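Local coordinates for single-stranded DNA-binding protein (Thermus aquaticus, PDB 2IHE) that binds single-stranded DNA and probably recruits partner proteins to it during DNA replication, recombination and repair, at residues I11-A16 and G73-V78; L32-Q37 and H54-L59; I198-N203 and R218-R223. All blocks are in the same frame, centred on the assembly; numbering follows the deposited sequence.

Interaction 1 (I11-A16 and G73-V78)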
# COMPACT_ATOMS: atom_id res chain seq x y z
N ILE A 11 2.46 -6.37 -9.29
CA ILE A 11 2.34 -6.07 -10.72
C ILE A 11 3.43 -6.95 -11.33
O ILE A 11 4.62 -6.74 -11.09
CB ILE A 11 2.61 -4.60 -11.09
CG1 ILE A 11 1.49 -3.70 -10.57
CG2 ILE A 11 2.63 -4.44 -12.60
CD1 ILE A 11 1.68 -2.24 -10.88
N GLY A 12 3.00 -7.97 -12.07
CA GLY A 12 3.92 -8.90 -12.70
C GLY A 12 3.32 -9.39 -14.00
O GLY A 12 2.20 -9.00 -14.35
N THR A 13 4.06 -10.25 -14.70
CA THR A 13 3.62 -10.78 -15.99
C THR A 13 3.26 -12.26 -15.87
O THR A 13 3.97 -13.02 -15.20
CB THR A 13 4.73 -10.63 -17.09
OG1 THR A 13 5.79 -11.56 -16.86
CG2 THR A 13 5.32 -9.23 -17.05
N LEU A 14 2.16 -12.66 -16.51
CA LEU A 14 1.72 -14.05 -16.48
C LEU A 14 2.73 -14.89 -17.21
O LEU A 14 3.13 -14.55 -18.31
CB LEU A 14 0.36 -14.21 -17.16
CG LEU A 14 -0.85 -13.89 -16.28
CD1 LEU A 14 -2.12 -13.99 -17.10
CD2 LEU A 14 -0.88 -14.88 -15.12
N THR A 15 3.15 -15.97 -16.57
CA THR A 15 4.15 -16.85 -17.16
C THR A 15 3.55 -18.07 -17.88
O THR A 15 4.27 -18.87 -18.46
CB THR A 15 5.13 -17.32 -16.09
OG1 THR A 15 4.41 -17.81 -14.96
CG2 THR A 15 6.03 -16.17 -15.66
N ALA A 16 2.23 -18.19 -17.86
CA ALA A 16 1.54 -19.28 -18.52
C ALA A 16 0.09 -18.84 -18.63
O ALA A 16 -0.32 -17.89 -17.96
CB ALA A 16 1.65 -20.55 -17.68
N GLY A 73 2.01 -13.93 -20.63
CA GLY A 73 2.71 -12.72 -21.04
C GLY A 73 1.99 -11.43 -20.68
O GLY A 73 2.54 -10.34 -20.81
N GLN A 74 0.74 -11.56 -20.22
CA GLN A 74 -0.04 -10.39 -19.83
C GLN A 74 0.44 -9.82 -18.50
O GLN A 74 0.74 -10.55 -17.55
CB GLN A 74 -1.52 -10.74 -19.71
CG GLN A 74 -2.14 -11.22 -21.00
CD GLN A 74 -3.61 -10.88 -21.10
OE1 GLN A 74 -4.32 -11.42 -21.95
NE2 GLN A 74 -4.07 -9.97 -20.25
N LEU A 75 0.50 -8.50 -18.45
CA LEU A 75 0.90 -7.76 -17.26
C LEU A 75 -0.35 -7.64 -16.41
O LEU A 75 -1.39 -7.19 -16.90
CB LEU A 75 1.38 -6.37 -17.66
CG LEU A 75 2.12 -5.58 -16.61
CD1 LEU A 75 3.41 -6.32 -16.28
CD2 LEU A 75 2.40 -4.18 -17.12
N ILE A 76 -0.26 -8.02 -15.14
CA ILE A 76 -1.43 -7.97 -14.26
C ILE A 76 -1.20 -7.23 -12.94
O ILE A 76 -0.13 -7.34 -12.36
CB ILE A 76 -1.88 -9.40 -13.89
CG1 ILE A 76 -2.02 -10.27 -15.15
CG2 ILE A 76 -3.18 -9.32 -13.10
CD1 ILE A 76 -3.21 -9.96 -16.04
N PHE A 77 -2.19 -6.47 -12.49
CA PHE A 77 -2.12 -5.78 -11.20
C PHE A 77 -2.96 -6.59 -10.20
O PHE A 77 -4.11 -6.93 -10.48
CB PHE A 77 -2.68 -4.36 -11.27
CG PHE A 77 -2.91 -3.73 -9.90
CD1 PHE A 77 -1.85 -3.51 -9.02
CD2 PHE A 77 -4.20 -3.36 -9.49
CE1 PHE A 77 -2.07 -2.94 -7.75
CE2 PHE A 77 -4.42 -2.79 -8.24
CZ PHE A 77 -3.36 -2.58 -7.36
N VAL A 78 -2.38 -6.90 -9.05
CA VAL A 78 -3.05 -7.66 -8.00
C VAL A 78 -3.20 -6.87 -6.71
O VAL A 78 -2.27 -6.20 -6.28
CB VAL A 78 -2.26 -8.92 -7.66
CG1 VAL A 78 -2.97 -9.69 -6.55
CG2 VAL A 78 -2.08 -9.78 -8.89
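Ile11 meets Phe77 at the rim of its ring: CG1 approaches the edge of the phenyl group near its plane, 3.7 Å from CD1, and the two side chains cross obliquely. CG1 of Ile11 reaches this edge because it stands beside the backbone N and anti to the carbonyl carbon (chi1 -69°), while the CG2 branch turns toward Leu75, 4.2 Å from its CG. Leu75 in turn sends CD1 to the methyl CG2 of Thr13 at 3.6 Å. Ile11, Thr13, Leu75 and Phe77 all stand on this face of the antiparallel pair. With an alanine in place of Ile11, the Phe77 edge and the flank of Leu75 would probably both lose their neighbour, opening a gap on this face. Ile76 points to the other face, where its CG1 meets CG of Leu14 at 4.0 Å.

Between the Ile11-Phe77 and Thr13-Leu75 pairs, Gly12 and Ile76 form a hydrogen-bonded pair. Ile76 N donates to Gly12 O over 2.8 Å with a nearly straight N-H...O angle of 173°, whereas the return bond from Gly12 N to Ile76 O is longer, 3.2 Å. Past the last bridge, Leu14 still bonds to the loop that leads into strand 75-86: its N donates to Gln74 O (2.7 Å), and its O accepts from Gly73 N.

The contact joins two strands of the first OB domain, 5-14 and 75-86. Strand 29-38 flanks the first of them, placing Leu32 and Leu34 against Leu14, and strand 95-107 flanks the second, with Pro106 on Ile76 and Leu107 on Ile11. Arg223 and Ile132 of the second subunit pack on Ile11 and Phe77.

Interaction 2 (L32-Q37 and H54-L59)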
# COMPACT_ATOMS: atom_id res chain seq x y z
N LEU A 32 -2.98 -17.90 -10.95
CA LEU A 32 -2.16 -17.15 -11.90
C LEU A 32 -0.72 -17.18 -11.42
O LEU A 32 -0.45 -16.90 -10.26
CB LEU A 32 -2.62 -15.70 -11.99
CG LEU A 32 -4.10 -15.47 -12.28
CD1 LEU A 32 -4.34 -14.01 -12.60
CD2 LEU A 32 -4.51 -16.33 -13.45
N ASN A 33 0.20 -17.53 -12.31
CA ASN A 33 1.61 -17.58 -11.95
C ASN A 33 2.25 -16.29 -12.46
O ASN A 33 2.33 -16.06 -13.66
CB ASN A 33 2.27 -18.80 -12.60
CG ASN A 33 1.56 -20.10 -12.25
OD1 ASN A 33 1.63 -20.56 -11.11
ND2 ASN A 33 0.87 -20.68 -13.22
N LEU A 34 2.67 -15.44 -11.52
CA LEU A 34 3.28 -14.16 -11.85
C LEU A 34 4.78 -14.11 -11.58
O LEU A 34 5.28 -14.71 -10.64
CB LEU A 34 2.58 -13.03 -11.08
CG LEU A 34 1.11 -12.69 -11.37
CD1 LEU A 34 0.69 -11.50 -10.51
CD2 LEU A 34 0.93 -12.36 -12.84
N ALA A 35 5.48 -13.36 -12.42
CA ALA A 35 6.91 -13.19 -12.28
C ALA A 35 7.27 -11.71 -12.42
O ALA A 35 6.57 -10.95 -13.09
CB ALA A 35 7.63 -14.00 -13.33
N GLY A 36 8.36 -11.32 -11.77
CA GLY A 36 8.83 -9.95 -11.83
C GLY A 36 10.20 -9.91 -11.17
O GLY A 36 10.79 -10.97 -10.95
N GLN A 37 10.72 -8.73 -10.88
CA GLN A 37 12.01 -8.64 -10.20
C GLN A 37 12.17 -7.38 -9.37
O GLN A 37 11.56 -6.35 -9.64
CB GLN A 37 13.18 -8.76 -11.20
CG GLN A 37 13.04 -7.99 -12.49
CD GLN A 37 12.89 -8.93 -13.67
OE1 GLN A 37 11.82 -8.99 -14.28
NE2 GLN A 37 13.94 -9.67 -13.97
N HIS A 54 5.42 -15.74 -8.10
CA HIS A 54 4.36 -15.99 -7.12
C HIS A 54 3.05 -16.46 -7.75
O HIS A 54 2.55 -15.84 -8.69
CB HIS A 54 4.06 -14.72 -6.31
CG HIS A 54 5.19 -14.29 -5.43
ND1 HIS A 54 5.72 -15.10 -4.45
CD2 HIS A 54 5.89 -13.13 -5.38
CE1 HIS A 54 6.70 -14.46 -3.84
NE2 HIS A 54 6.82 -13.26 -4.38
N ARG A 55 2.50 -17.54 -7.22
CA ARG A 55 1.22 -18.04 -7.70
C ARG A 55 0.15 -17.32 -6.87
O ARG A 55 0.20 -17.34 -5.65
CB ARG A 55 1.11 -19.54 -7.46
CG ARG A 55 -0.06 -20.19 -8.15
CD ARG A 55 -0.51 -21.39 -7.36
NE ARG A 55 -1.20 -20.95 -6.15
CZ ARG A 55 -1.26 -21.66 -5.03
NH1 ARG A 55 -0.67 -22.85 -4.96
NH2 ARG A 55 -1.93 -21.19 -3.99
N VAL A 56 -0.79 -16.66 -7.54
CA VAL A 56 -1.85 -15.95 -6.83
C VAL A 56 -3.16 -16.65 -7.12
O VAL A 56 -3.43 -17.03 -8.26
CB VAL A 56 -1.95 -14.46 -7.26
CG1 VAL A 56 -0.57 -13.86 -7.37
CG2 VAL A 56 -2.72 -14.33 -8.55
N ARG A 57 -3.98 -16.81 -6.10
CA ARG A 57 -5.26 -17.47 -6.27
C ARG A 57 -6.46 -16.54 -6.23
O ARG A 57 -6.62 -15.72 -5.33
CB ARG A 57 -5.43 -18.55 -5.21
CG ARG A 57 -6.81 -19.18 -5.23
CD ARG A 57 -6.86 -20.47 -4.43
NE ARG A 57 -5.99 -21.50 -4.99
CZ ARG A 57 -6.05 -22.78 -4.64
NH1 ARG A 57 -6.93 -23.18 -3.74
NH2 ARG A 57 -5.24 -23.65 -5.21
N LEU A 58 -7.32 -16.67 -7.24
CA LEU A 58 -8.53 -15.88 -7.35
C LEU A 58 -9.70 -16.87 -7.25
O LEU A 58 -9.67 -17.92 -7.89
CB LEU A 58 -8.53 -15.14 -8.69
CG LEU A 58 -9.54 -14.03 -8.96
CD1 LEU A 58 -9.50 -12.97 -7.85
CD2 LEU A 58 -9.23 -13.42 -10.31
N LEU A 59 -10.69 -16.55 -6.43
CA LEU A 59 -11.83 -17.44 -6.25
C LEU A 59 -13.12 -16.73 -6.56
O LEU A 59 -13.19 -15.50 -6.49
CB LEU A 59 -11.93 -17.93 -4.81
CG LEU A 59 -10.80 -18.70 -4.15
CD1 LEU A 59 -11.18 -19.04 -2.72
CD2 LEU A 59 -10.51 -19.95 -4.94
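Val56 projects CG1 beside its backbone N and sets CG2 between N and the carbonyl carbon (chi1 -43°), so that its two methyls serve different leucines of the facing strand. CG2 abuts Leu32 CB at 3.7 Å, and CG1 points to Leu34 CD1 at 4.1 Å. Both leucines hold CG anti to the carbonyl carbon, and their side chains cross that of Val56 at a slant, giving an apolar patch, with His54 at its end on the same face.

The other face is polar. Asn33 and Arg55 form a non-hydrogen-bonded pair, and the asparagine uses OD1 to touch the aliphatic part of the arginine, 3.4 Å from CG. No N-H of the guanidinium is aimed at the amide, whose plane is turned 69° from it. The arginine chain bends at chi3 and carries its charged end away to Asp31, which also forms a salt bridge with Arg57.

Four backbone bonds join Leu32 with Val56 and Leu34 with His54. Leu32 N donates to Val56 O at 2.9 Å, and Val56 N to Leu32 O at 2.8 Å. At the second pair, Leu34 N lies 2.9 Å from His54 O, while His54 N returns to Leu34 O at 2.7 Å.

Strands 29-38 and 50-59 make a beta hairpin of the first OB domain. Strand 5-14 runs antiparallel along the other edge of 29-38, bonding Asn33 and Ala35 through Thr15 and Thr13, and strand 95-107 lies parallel to 50-59, with Ala101 and Ile104 against Leu58.

Interaction 3 (I198-N203 and R218-R223)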
# COMPACT_ATOMS: atom_id res chain seq x y z
N ILE A 198 6.74 -3.47 6.64
CA ILE A 198 6.58 -2.98 5.28
C ILE A 198 7.77 -3.51 4.47
O ILE A 198 8.93 -3.20 4.75
CB ILE A 198 6.52 -1.45 5.22
CG1 ILE A 198 5.35 -0.95 6.06
CG2 ILE A 198 6.33 -1.00 3.77
CD1 ILE A 198 5.11 0.54 5.95
N GLY A 199 7.47 -4.36 3.49
CA GLY A 199 8.51 -4.92 2.65
C GLY A 199 8.04 -5.57 1.36
O GLY A 199 7.08 -5.13 0.72
N ARG A 200 8.72 -6.63 0.97
CA ARG A 200 8.37 -7.32 -0.26
C ARG A 200 8.32 -8.82 -0.02
O ARG A 200 8.99 -9.35 0.86
CB ARG A 200 9.39 -6.95 -1.34
CG ARG A 200 10.84 -6.91 -0.86
CD ARG A 200 11.76 -6.26 -1.89
NE ARG A 200 13.18 -6.31 -1.52
CZ ARG A 200 13.95 -7.39 -1.60
NH1 ARG A 200 13.45 -8.54 -2.04
NH2 ARG A 200 15.22 -7.33 -1.23
N LEU A 201 7.50 -9.49 -0.82
CA LEU A 201 7.32 -10.93 -0.71
C LEU A 201 8.43 -11.67 -1.48
O LEU A 201 8.69 -11.36 -2.64
CB LEU A 201 5.94 -11.29 -1.27
CG LEU A 201 5.27 -12.55 -0.73
CD1 LEU A 201 4.88 -12.34 0.72
CD2 LEU A 201 4.06 -12.86 -1.56
N VAL A 202 9.07 -12.64 -0.84
CA VAL A 202 10.15 -13.39 -1.48
C VAL A 202 9.96 -14.90 -1.35
O VAL A 202 9.16 -15.36 -0.54
CB VAL A 202 11.53 -13.01 -0.88
CG1 VAL A 202 11.77 -11.51 -1.03
CG2 VAL A 202 11.60 -13.41 0.58
N ASN A 203 10.70 -15.65 -2.17
CA ASN A 203 10.65 -17.12 -2.19
C ASN A 203 11.87 -17.77 -1.52
O ASN A 203 12.97 -17.22 -1.57
CB ASN A 203 10.57 -17.65 -3.62
CG ASN A 203 9.38 -17.11 -4.39
OD1 ASN A 203 8.23 -17.26 -3.97
ND2 ASN A 203 9.65 -16.49 -5.53
N ARG A 218 8.21 -15.99 2.14
CA ARG A 218 8.40 -15.16 3.33
C ARG A 218 8.48 -13.67 2.97
O ARG A 218 8.50 -13.31 1.79
CB ARG A 218 9.66 -15.57 4.08
CG ARG A 218 10.92 -15.09 3.43
CD ARG A 218 12.12 -15.33 4.31
NE ARG A 218 13.25 -14.49 3.92
CZ ARG A 218 13.91 -14.59 2.77
NH1 ARG A 218 13.56 -15.51 1.88
NH2 ARG A 218 14.92 -13.77 2.51
N VAL A 219 8.51 -12.81 3.98
CA VAL A 219 8.57 -11.37 3.73
C VAL A 219 9.94 -10.76 4.03
O VAL A 219 10.53 -11.04 5.08
CB VAL A 219 7.50 -10.60 4.58
CG1 VAL A 219 7.58 -9.12 4.30
CG2 VAL A 219 6.10 -11.11 4.27
N GLU A 220 10.46 -9.95 3.11
CA GLU A 220 11.74 -9.28 3.31
C GLU A 220 11.41 -7.84 3.71
O GLU A 220 11.03 -7.02 2.87
CB GLU A 220 12.57 -9.27 2.02
CG GLU A 220 14.04 -8.93 2.26
CD GLU A 220 14.90 -10.16 2.56
OE1 GLU A 220 14.40 -11.13 3.16
OE2 GLU A 220 16.09 -10.16 2.18
N ALA A 221 11.55 -7.55 5.00
CA ALA A 221 11.24 -6.24 5.56
C ALA A 221 12.16 -5.13 5.08
O ALA A 221 13.38 -5.25 5.16
CB ALA A 221 11.27 -6.30 7.08
N LEU A 222 11.54 -4.06 4.59
CA LEU A 222 12.27 -2.89 4.12
C LEU A 222 12.10 -1.83 5.20
O LEU A 222 12.88 -0.88 5.31
CB LEU A 222 11.67 -2.41 2.79
CG LEU A 222 11.74 -3.43 1.65
CD1 LEU A 222 10.78 -3.04 0.55
CD2 LEU A 222 13.15 -3.51 1.14
N ARG A 223 11.07 -2.01 6.02
CA ARG A 223 10.82 -1.07 7.11
C ARG A 223 10.11 -1.75 8.29
O ARG A 223 9.27 -2.63 8.08
CB ARG A 223 10.00 0.10 6.58
CG ARG A 223 9.81 1.16 7.60
CD ARG A 223 9.73 2.51 6.96
NE ARG A 223 9.51 3.54 7.97
CZ ARG A 223 9.29 4.81 7.68
NH1 ARG A 223 9.25 5.21 6.41
NH2 ARG A 223 9.11 5.69 8.67
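Arg218 lies across Val202 in an antiparallel pair of the second OB domain that has a classic beta bulge at its far end, where Leu222 and Arg223 both face Ile198. The methyl CG2 of Val202 sits over one face of the Arg218 guanidinium, offset toward its rim and 3.2 Å from NH1, and it also meets the aliphatic CG of the same arginine at 3.4 Å. Arg218 reaches this place by starting with CG between the backbone N and the carbonyl carbon (chi1 76°) and then running extended to NE. Its NH2 forms a salt bridge with Glu220 OE1 on the same strand, although the hydrogen bond within it is weak; Glu220 OE2 is held by Trp179.

Glu220 is flanked on the facing strand by Arg200. The two side chains lie alongside each other and point the same way, and Glu220 CG rests over one face of the Arg200 guanidinium, 4.0 Å from NH2. Glu220 OE2 lies well out of the guanidinium plane, so only the charges are near each other. Further along, Leu222 crosses Arg200 at about a right angle, bringing CD2 near NE, and Ile198 CB meets Arg223 CB at 4.0 Å.

On the opposite face Leu201 CD1 touches Val219 CG2 at 4.0 Å, with Leu82 of strand 75-86 packing on both. Gly199, paired with Ala221, has no side chain, and a beta carbon there would clash with Glu220 O and Ala221 CA. Strand 172-179 pairs with the other edge of 218-221, and Arg223 NH1 hydrogen-bonds to Ala127 O of the second subunit.

At the bulge one carbonyl oxygen takes two donors: Ile198 O accepts from Leu222 N and from Arg223 N, each at 2.8 Å, the latter with an N-H...O angle of 135°.

Interactions 1 and 2 share the first OB domain, and neighbouring strands 5-14 and 29-38 tie them directly: Thr15 OG1 probably bonds to Asn33 O, and Val78 packs on Leu34. Interaction 2 is the more buried, while interaction 1 opens at its Gly73 end. Interaction 3, only partly buried like interaction 1, belongs to the second domain, about 16 Å from interaction 2 between centres, yet His54 NE2 reaches Leu201 O to bridge the domains. Side chains in 11-16/73-78 meet mainly through apolar groups, 32-37/54-59 has one mainly apolar and one polar face, and 198-203/218-223 gathers charged groups on one face and apolar ones on the other. Interactions 1 and 3 touch the second subunit; interaction 2 does not.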